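PDB 5MY7: adhesin from Neisseria meningitidis, which probably serves as a surface adhesin and inhibits lysozyme. Local coordinates for residues Val44-Gly49 / Thr57-Val62. Sequence-based numbering, arbitrary orientation.
Sequences VKVTYG and TYASAV
Tyr58 lays its ring over Gly49 across the antiparallel beta hairpin of strands 43-50 and 56-63, the two central strands of a four-stranded sheet in this ACP-like domain. The side chain can be followed outward. CB leaves the backbone on the face shared with Thr47 and Ser60; chi1 of 69° sets CG between the backbone N and the carbonyl carbon, and the ring then lies back over strand 43-50. CD1 and CE1 come near Thr47 O and Gly49 N, while CD2, CE2, CZ and finally OH, the most distant at 4.2 Å, meet Gly49 CA, a CH-pi contact with CA 4.0 Å from the ring centroid. Glycine suits the place because a CB would run into CE2. Gly49 N, under the centre of the ring, donates to Tyr58 O (3.1 Å).

Thr47 and Ser60 form a hydrogen-bonded pair, with Thr47 N to Ser60 O at 2.9 Å and nearly straight (171°), and Ser60 N to Thr47 O at 2.8 Å. Their hydroxyls bond elsewhere, to Thr33 and Arg67 of the flanking strands. The opposite face is buried and largely apolar, Val46 and Tyr48 touching Ile107 of the second sheet; the Tyr48 hydroxyl bonds to Tyr36 OH. There the small methyl of Ala59 touches two larger side chains of the facing strand, Tyr48 CE1 at 3.8 Å and Val46 CG1 at 3.9 Å. At the far end one water accepts from Lys45 N and donates to Val62 O, 2.8 Å away.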
loop_
_atom_site.group_PDB
_atom_site.type_symbol
_atom_site.label_atom_id
_atom_site.label_comp_id
_atom_site.label_asym_id
_atom_site.label_seq_id
_atom_site.Cartn_x
_atom_site.Cartn_y
_atom_site.Cartn_z
ATOM N N VAL A 44 -0.962 4.420 -10.026
ATOM C CA VAL A 44 -1.831 3.581 -9.193
ATOM C C VAL A 44 -2.559 4.416 -8.131
ATOM O O VAL A 44 -1.945 5.338 -7.537
ATOM C CB VAL A 44 -1.013 2.379 -8.563
ATOM C CG1 VAL A 44 0.090 2.837 -7.592
ATOM C CG2 VAL A 44 -1.947 1.367 -7.883
ATOM N N LYS A 45 -3.828 4.054 -7.881
ATOM C CA LYS A 45 -4.653 4.673 -6.860
ATOM C C LYS A 45 -4.854 3.652 -5.732
ATOM O O LYS A 45 -5.341 2.518 -5.990
ATOM C CB LYS A 45 -6.003 5.084 -7.468
ATOM C CG LYS A 45 -6.907 5.947 -6.622
ATOM C CD LYS A 45 -8.136 6.453 -7.424
ATOM C CE LYS A 45 -9.081 5.311 -7.895
ATOM N NZ LYS A 45 -9.557 4.256 -6.880
ATOM N N VAL A 46 -4.565 4.074 -4.495
ATOM C CA VAL A 46 -4.678 3.180 -3.321
ATOM C C VAL A 46 -5.578 3.802 -2.275
ATOM O O VAL A 46 -5.437 4.985 -1.941
ATOM C CB VAL A 46 -3.284 2.888 -2.658
ATOM C CG1 VAL A 46 -3.412 1.872 -1.493
ATOM C CG2 VAL A 46 -2.303 2.389 -3.713
ATOM N N THR A 47 -6.515 2.990 -1.759
ATOM C CA THR A 47 -7.444 3.356 -0.702
ATOM C C THR A 47 -7.054 2.647 0.598
ATOM O O THR A 47 -6.927 1.414 0.606
ATOM C CB THR A 47 -8.897 3.049 -1.105
ATOM O OG1 THR A 47 -9.222 3.779 -2.301
ATOM C CG2 THR A 47 -9.886 3.430 0.036
ATOM N N TYR A 48 -6.835 3.437 1.654
ATOM C CA TYR A 48 -6.479 2.935 2.966
ATOM C C TYR A 48 -7.677 3.001 3.899
ATOM O O TYR A 48 -8.368 4.056 3.988
ATOM C CB TYR A 48 -5.299 3.720 3.563
ATOM C CG TYR A 48 -4.057 3.743 2.680
ATOM C CD1 TYR A 48 -3.140 2.682 2.702
ATOM C CD2 TYR A 48 -3.803 4.780 1.774
ATOM C CE1 TYR A 48 -2.022 2.660 1.884
ATOM C CE2 TYR A 48 -2.676 4.769 0.968
ATOM C CZ TYR A 48 -1.794 3.703 1.009
ATOM O OH TYR A 48 -0.654 3.671 0.207
ATOM N N GLY A 49 -7.910 1.886 4.615
ATOM C CA GLY A 49 -8.885 1.855 5.713
ATOM C C GLY A 49 -8.277 2.162 7.069
ATOM O O GLY A 49 -7.163 1.704 7.381
ATOM N N THR A 57 -6.021 -0.602 8.569
ATOM C CA THR A 57 -6.426 -1.999 8.566
ATOM C C THR A 57 -6.230 -2.708 7.227
ATOM O O THR A 57 -6.159 -3.945 7.167
ATOM C CB THR A 57 -7.893 -2.127 8.981
ATOM O OG1 THR A 57 -8.717 -1.466 8.034
ATOM C CG2 THR A 57 -8.137 -1.540 10.409
ATOM N N TYR A 58 -6.173 -1.945 6.126
ATOM C CA TYR A 58 -5.964 -2.518 4.792
ATOM C C TYR A 58 -5.507 -1.418 3.811
ATOM O O TYR A 58 -5.668 -0.211 4.091
ATOM C CB TYR A 58 -7.232 -3.227 4.250
ATOM C CG TYR A 58 -8.403 -2.269 3.909
ATOM C CD1 TYR A 58 -8.436 -1.589 2.698
ATOM C CD2 TYR A 58 -9.456 -2.085 4.778
ATOM C CE1 TYR A 58 -9.488 -0.739 2.372
ATOM C CE2 TYR A 58 -10.504 -1.229 4.469
ATOM C CZ TYR A 58 -10.537 -0.580 3.255
ATOM O OH TYR A 58 -11.588 0.283 2.960
ATOM N N ALA A 59 -4.946 -1.889 2.681
ATOM C CA ALA A 59 -4.665 -1.058 1.480
ATOM C C ALA A 59 -5.303 -1.743 0.294
ATOM O O ALA A 59 -5.092 -2.934 0.074
ATOM C CB ALA A 59 -3.154 -0.933 1.254
ATOM N N SER A 60 -6.089 -1.003 -0.516
ATOM C CA SER A 60 -6.805 -1.554 -1.697
ATOM C C SER A 60 -6.316 -0.783 -2.945
ATOM O O SER A 60 -6.553 0.437 -3.056
ATOM C CB SER A 60 -8.350 -1.410 -1.489
ATOM O OG SER A 60 -9.064 -1.867 -2.601
ATOM N N ALA A 61 -5.645 -1.484 -3.868
ATOM C CA ALA A 61 -5.025 -0.856 -5.081
ATOM C C ALA A 61 -5.777 -1.367 -6.306
ATOM O O ALA A 61 -6.131 -2.561 -6.391
ATOM C CB ALA A 61 -3.564 -1.303 -5.190
ATOM N N VAL A 62 -6.029 -0.477 -7.273
ATOM C CA VAL A 62 -6.656 -0.928 -8.515
ATOM C C VAL A 62 -5.520 -1.286 -9.499
ATOM O O VAL A 62 -4.730 -0.412 -9.878
ATOM C CB VAL A 62 -7.597 0.165 -9.095
ATOM C CG1 VAL A 62 -8.188 -0.363 -10.385
ATOM C CG2 VAL A 62 -8.687 0.479 -8.066
HETATM O O HOH W 1 -5.026 2.394 -10.006
#